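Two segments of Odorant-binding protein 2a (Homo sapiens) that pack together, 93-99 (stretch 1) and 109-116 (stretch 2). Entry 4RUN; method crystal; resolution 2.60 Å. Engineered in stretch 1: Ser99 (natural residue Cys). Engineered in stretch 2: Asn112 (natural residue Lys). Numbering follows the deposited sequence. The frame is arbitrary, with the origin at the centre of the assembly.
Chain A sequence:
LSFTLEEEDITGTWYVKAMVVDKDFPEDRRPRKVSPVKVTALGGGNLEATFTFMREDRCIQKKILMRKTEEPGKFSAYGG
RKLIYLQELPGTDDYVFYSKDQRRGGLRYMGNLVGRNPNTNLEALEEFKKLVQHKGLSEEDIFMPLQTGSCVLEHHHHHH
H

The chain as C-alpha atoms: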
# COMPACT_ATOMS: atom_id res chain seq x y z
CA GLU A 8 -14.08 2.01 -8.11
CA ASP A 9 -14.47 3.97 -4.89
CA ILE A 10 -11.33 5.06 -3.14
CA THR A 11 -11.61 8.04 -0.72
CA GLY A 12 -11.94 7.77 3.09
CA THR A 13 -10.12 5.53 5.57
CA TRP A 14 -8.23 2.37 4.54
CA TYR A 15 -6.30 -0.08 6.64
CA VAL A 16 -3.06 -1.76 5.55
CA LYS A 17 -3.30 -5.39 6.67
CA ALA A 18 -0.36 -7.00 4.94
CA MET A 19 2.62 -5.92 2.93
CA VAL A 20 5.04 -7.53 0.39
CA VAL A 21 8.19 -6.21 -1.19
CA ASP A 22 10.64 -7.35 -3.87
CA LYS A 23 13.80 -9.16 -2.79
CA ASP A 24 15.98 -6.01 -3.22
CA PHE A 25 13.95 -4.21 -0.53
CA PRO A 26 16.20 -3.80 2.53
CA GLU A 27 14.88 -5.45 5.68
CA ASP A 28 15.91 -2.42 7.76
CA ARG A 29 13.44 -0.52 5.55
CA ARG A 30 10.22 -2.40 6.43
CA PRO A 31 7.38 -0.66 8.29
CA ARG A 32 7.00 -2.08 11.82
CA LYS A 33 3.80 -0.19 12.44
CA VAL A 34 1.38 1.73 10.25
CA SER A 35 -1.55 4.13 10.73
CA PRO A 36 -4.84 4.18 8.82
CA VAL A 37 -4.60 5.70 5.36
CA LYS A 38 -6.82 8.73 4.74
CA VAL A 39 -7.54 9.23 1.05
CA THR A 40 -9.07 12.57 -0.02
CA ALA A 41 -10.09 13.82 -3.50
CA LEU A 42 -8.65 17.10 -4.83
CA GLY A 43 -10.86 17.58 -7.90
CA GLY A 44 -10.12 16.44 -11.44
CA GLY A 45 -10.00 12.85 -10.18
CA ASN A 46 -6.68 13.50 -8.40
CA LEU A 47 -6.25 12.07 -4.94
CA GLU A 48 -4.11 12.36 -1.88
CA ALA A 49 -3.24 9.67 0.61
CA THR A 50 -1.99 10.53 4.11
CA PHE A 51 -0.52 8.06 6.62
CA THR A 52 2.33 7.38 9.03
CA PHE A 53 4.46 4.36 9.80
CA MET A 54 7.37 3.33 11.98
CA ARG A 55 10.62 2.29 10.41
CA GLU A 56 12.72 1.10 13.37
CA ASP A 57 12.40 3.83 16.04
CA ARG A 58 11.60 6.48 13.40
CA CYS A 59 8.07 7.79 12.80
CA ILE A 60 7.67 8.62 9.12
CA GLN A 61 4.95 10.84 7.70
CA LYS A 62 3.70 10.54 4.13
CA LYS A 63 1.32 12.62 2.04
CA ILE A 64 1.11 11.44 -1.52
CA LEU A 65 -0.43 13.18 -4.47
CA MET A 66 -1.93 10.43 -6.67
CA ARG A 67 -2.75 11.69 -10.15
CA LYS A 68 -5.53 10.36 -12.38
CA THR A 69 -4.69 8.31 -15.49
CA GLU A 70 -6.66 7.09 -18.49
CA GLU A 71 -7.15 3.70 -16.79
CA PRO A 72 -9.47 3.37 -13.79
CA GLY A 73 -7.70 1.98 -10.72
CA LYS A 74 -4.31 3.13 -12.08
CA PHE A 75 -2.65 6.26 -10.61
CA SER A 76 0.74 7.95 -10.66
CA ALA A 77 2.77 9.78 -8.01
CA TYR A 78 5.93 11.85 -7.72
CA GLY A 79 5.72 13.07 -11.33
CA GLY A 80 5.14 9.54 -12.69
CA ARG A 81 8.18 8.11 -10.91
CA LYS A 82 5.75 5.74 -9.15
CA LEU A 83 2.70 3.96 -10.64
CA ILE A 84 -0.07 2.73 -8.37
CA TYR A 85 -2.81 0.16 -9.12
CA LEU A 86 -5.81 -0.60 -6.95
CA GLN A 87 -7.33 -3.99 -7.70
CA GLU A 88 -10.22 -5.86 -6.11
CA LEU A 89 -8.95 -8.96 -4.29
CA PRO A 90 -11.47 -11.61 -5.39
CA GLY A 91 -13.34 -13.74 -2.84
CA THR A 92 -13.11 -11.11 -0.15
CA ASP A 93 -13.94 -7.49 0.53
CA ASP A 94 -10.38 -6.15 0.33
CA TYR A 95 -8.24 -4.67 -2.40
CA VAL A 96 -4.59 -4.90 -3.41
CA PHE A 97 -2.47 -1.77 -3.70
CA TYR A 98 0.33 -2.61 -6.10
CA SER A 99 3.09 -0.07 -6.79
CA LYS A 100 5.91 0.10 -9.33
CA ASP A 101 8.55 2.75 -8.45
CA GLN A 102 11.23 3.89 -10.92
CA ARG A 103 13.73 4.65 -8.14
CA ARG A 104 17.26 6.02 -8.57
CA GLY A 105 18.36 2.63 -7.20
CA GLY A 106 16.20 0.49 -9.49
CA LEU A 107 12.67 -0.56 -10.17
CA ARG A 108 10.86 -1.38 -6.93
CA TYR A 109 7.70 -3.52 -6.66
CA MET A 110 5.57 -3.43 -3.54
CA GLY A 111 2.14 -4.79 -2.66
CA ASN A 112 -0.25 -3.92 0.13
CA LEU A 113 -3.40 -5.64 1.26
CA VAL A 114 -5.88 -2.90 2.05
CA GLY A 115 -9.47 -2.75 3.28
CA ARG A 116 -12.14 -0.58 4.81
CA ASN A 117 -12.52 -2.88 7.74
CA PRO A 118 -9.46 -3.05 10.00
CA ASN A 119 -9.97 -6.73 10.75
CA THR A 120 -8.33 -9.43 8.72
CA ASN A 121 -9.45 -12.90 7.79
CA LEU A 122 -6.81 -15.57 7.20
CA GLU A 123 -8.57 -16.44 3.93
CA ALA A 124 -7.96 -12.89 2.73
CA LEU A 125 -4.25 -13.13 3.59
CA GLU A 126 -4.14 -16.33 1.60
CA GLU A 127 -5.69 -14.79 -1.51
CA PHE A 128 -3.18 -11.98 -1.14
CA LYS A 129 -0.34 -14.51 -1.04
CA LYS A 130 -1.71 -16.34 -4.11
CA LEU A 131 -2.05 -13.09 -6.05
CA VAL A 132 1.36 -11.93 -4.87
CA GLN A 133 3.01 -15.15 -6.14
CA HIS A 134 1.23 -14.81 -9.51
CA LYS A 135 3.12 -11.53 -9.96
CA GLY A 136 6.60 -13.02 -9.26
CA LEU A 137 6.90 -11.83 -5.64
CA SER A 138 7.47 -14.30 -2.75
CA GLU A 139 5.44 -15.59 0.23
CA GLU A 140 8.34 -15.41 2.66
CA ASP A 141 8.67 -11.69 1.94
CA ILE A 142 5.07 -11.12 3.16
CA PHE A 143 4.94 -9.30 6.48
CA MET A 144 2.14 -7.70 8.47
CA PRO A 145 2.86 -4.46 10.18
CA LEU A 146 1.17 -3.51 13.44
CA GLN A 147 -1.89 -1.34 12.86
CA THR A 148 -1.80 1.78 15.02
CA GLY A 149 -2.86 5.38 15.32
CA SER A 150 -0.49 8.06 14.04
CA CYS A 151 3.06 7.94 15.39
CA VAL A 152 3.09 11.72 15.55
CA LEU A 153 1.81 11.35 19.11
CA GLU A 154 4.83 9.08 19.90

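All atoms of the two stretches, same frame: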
# COMPACT_ATOMS: atom_id res chain seq x y z
N ASP A 93 -13.50 -8.87 0.62
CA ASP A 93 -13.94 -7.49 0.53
C ASP A 93 -12.78 -6.50 0.65
O ASP A 93 -12.98 -5.33 1.01
CB ASP A 93 -15.00 -7.25 1.61
CG ASP A 93 -16.17 -8.23 1.50
OD1 ASP A 93 -16.71 -8.39 0.38
OD2 ASP A 93 -16.53 -8.85 2.52
N ASP A 94 -11.58 -6.96 0.29
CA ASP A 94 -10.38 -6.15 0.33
C ASP A 94 -9.85 -5.92 -1.07
O ASP A 94 -10.31 -6.53 -2.04
CB ASP A 94 -9.30 -6.82 1.18
CG ASP A 94 -9.64 -6.86 2.65
OD1 ASP A 94 -10.42 -6.02 3.13
OD2 ASP A 94 -9.14 -7.74 3.36
N TYR A 95 -8.87 -5.04 -1.15
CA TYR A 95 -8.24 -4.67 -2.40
C TYR A 95 -6.74 -4.89 -2.26
O TYR A 95 -6.23 -5.01 -1.14
CB TYR A 95 -8.49 -3.21 -2.70
CG TYR A 95 -9.89 -2.84 -3.15
CD1 TYR A 95 -10.91 -2.65 -2.23
CD2 TYR A 95 -10.16 -2.63 -4.49
CE1 TYR A 95 -12.18 -2.27 -2.64
CE2 TYR A 95 -11.42 -2.26 -4.91
CZ TYR A 95 -12.43 -2.08 -3.99
OH TYR A 95 -13.69 -1.71 -4.42
N VAL A 96 -6.05 -4.91 -3.39
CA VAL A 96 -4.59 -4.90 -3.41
C VAL A 96 -4.08 -3.59 -3.98
O VAL A 96 -4.57 -3.11 -4.99
CB VAL A 96 -4.03 -6.05 -4.23
CG1 VAL A 96 -2.52 -5.93 -4.37
CG2 VAL A 96 -4.41 -7.36 -3.58
N PHE A 97 -3.09 -3.01 -3.30
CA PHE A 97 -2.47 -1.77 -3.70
C PHE A 97 -1.08 -2.15 -4.16
O PHE A 97 -0.21 -2.47 -3.37
CB PHE A 97 -2.43 -0.84 -2.50
CG PHE A 97 -1.73 0.46 -2.72
CD1 PHE A 97 -0.34 0.55 -2.58
CD2 PHE A 97 -2.46 1.60 -2.98
CE1 PHE A 97 0.30 1.77 -2.75
CE2 PHE A 97 -1.83 2.82 -3.15
CZ PHE A 97 -0.44 2.90 -3.03
N TYR A 98 -0.90 -2.15 -5.47
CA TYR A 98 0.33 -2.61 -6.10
C TYR A 98 1.05 -1.37 -6.61
O TYR A 98 0.41 -0.51 -7.22
CB TYR A 98 -0.03 -3.56 -7.25
CG TYR A 98 1.13 -4.22 -7.94
CD1 TYR A 98 2.06 -4.98 -7.22
CD2 TYR A 98 1.30 -4.12 -9.33
CE1 TYR A 98 3.13 -5.60 -7.86
CE2 TYR A 98 2.37 -4.74 -9.98
CZ TYR A 98 3.28 -5.48 -9.25
OH TYR A 98 4.34 -6.10 -9.89
N SER A 99 2.34 -1.23 -6.32
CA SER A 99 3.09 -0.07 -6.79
C SER A 99 4.36 -0.48 -7.52
O SER A 99 5.04 -1.43 -7.13
CB SER A 99 3.42 0.88 -5.62
OG SER A 99 4.62 0.51 -4.95
N TYR A 109 9.08 -3.04 -6.80
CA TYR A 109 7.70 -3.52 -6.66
C TYR A 109 7.32 -3.64 -5.20
O TYR A 109 8.15 -3.98 -4.36
CB TYR A 109 7.47 -4.90 -7.29
CG TYR A 109 7.80 -5.06 -8.75
CD1 TYR A 109 7.57 -4.03 -9.66
CD2 TYR A 109 8.27 -6.28 -9.24
CE1 TYR A 109 7.86 -4.20 -11.00
CE2 TYR A 109 8.55 -6.45 -10.58
CZ TYR A 109 8.34 -5.41 -11.46
OH TYR A 109 8.63 -5.58 -12.79
N MET A 110 6.05 -3.40 -4.91
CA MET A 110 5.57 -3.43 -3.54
C MET A 110 4.05 -3.61 -3.56
O MET A 110 3.35 -2.96 -4.34
CB MET A 110 5.97 -2.14 -2.84
CG MET A 110 5.67 -2.11 -1.35
SD MET A 110 6.00 -0.50 -0.59
CE MET A 110 7.28 0.18 -1.66
N GLY A 111 3.56 -4.49 -2.71
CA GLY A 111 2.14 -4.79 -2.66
C GLY A 111 1.59 -4.61 -1.26
O GLY A 111 2.26 -4.91 -0.29
N ASN A 112 0.37 -4.10 -1.16
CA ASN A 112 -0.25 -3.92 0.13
C ASN A 112 -1.68 -4.39 0.10
O ASN A 112 -2.44 -4.05 -0.81
CB ASN A 112 -0.18 -2.46 0.55
CG ASN A 112 1.23 -1.93 0.55
OD1 ASN A 112 2.02 -2.27 1.42
ND2 ASN A 112 1.57 -1.11 -0.43
N LEU A 113 -2.04 -5.21 1.08
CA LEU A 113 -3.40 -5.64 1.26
C LEU A 113 -4.10 -4.55 2.03
O LEU A 113 -3.71 -4.22 3.15
CB LEU A 113 -3.43 -6.95 2.05
CG LEU A 113 -4.83 -7.53 2.30
CD1 LEU A 113 -5.50 -7.87 0.99
CD2 LEU A 113 -4.73 -8.75 3.19
N VAL A 114 -5.17 -4.02 1.45
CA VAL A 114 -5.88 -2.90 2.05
C VAL A 114 -7.39 -3.13 2.10
O VAL A 114 -7.96 -3.77 1.21
CB VAL A 114 -5.57 -1.59 1.29
CG1 VAL A 114 -4.10 -1.25 1.46
CG2 VAL A 114 -5.90 -1.70 -0.20
N GLY A 115 -8.03 -2.62 3.15
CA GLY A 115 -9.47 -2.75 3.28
C GLY A 115 -10.10 -1.67 4.13
O GLY A 115 -9.41 -0.95 4.85
N ARG A 116 -11.41 -1.56 4.04
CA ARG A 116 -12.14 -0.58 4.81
C ARG A 116 -12.22 -1.00 6.26
O ARG A 116 -12.17 -0.18 7.18
CB ARG A 116 -13.54 -0.46 4.24
CG ARG A 116 -13.54 0.09 2.83
CD ARG A 116 -13.19 1.55 2.85
NE ARG A 116 -13.49 2.19 1.59
CZ ARG A 116 -13.24 3.46 1.33
NH1 ARG A 116 -13.54 3.97 0.15
NH2 ARG A 116 -12.67 4.23 2.27

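The most unusual feature of this antiparallel pair lies at Gly115, where the CA is 3.4 Å from Asp94 OD1. A beta carbon built there would come within 2.1 Å of that oxygen, so only glycine fits beside the buried carboxylate, whose oxygens are hydrogen-bonded elsewhere in the structure.

From there the strands run in regular register, with hydrogen bonds at every second pair. Tyr95 N donates to Val114 O (2.8 Å) almost linearly, and Val114 N returns a bond to Tyr95 O (3.0 Å). Phe97 and Asn112 repeat the exchange, N to O at 2.8 Å each way. At the last pair, Ser99 N to Met110 O is 2.8 Å, whereas Met110 N to Ser99 O lengthens to 3.1 Å and bends to 136°.

Beta-branched Val114 suits an extended strand, and its CG2 packs against Tyr95 CB at 3.9 Å. On the same face, the engineered Asn112 places ND2 3.3 Å from Phe97 CD1, an oblique approach to the ring; the engineered Ser99 sets OG 3.6 Å from Met110 CB.

Val96, Leu113 and Tyr98 occupy the other face. Gly111, opposite Tyr98, adds no side chain there, and its CA approaches Phe97 O at 3.4 Å. Tyr98 is long enough to reach past it, bringing OH over one face of the Tyr109 ring, 3.8 Å from Tyr109 CG.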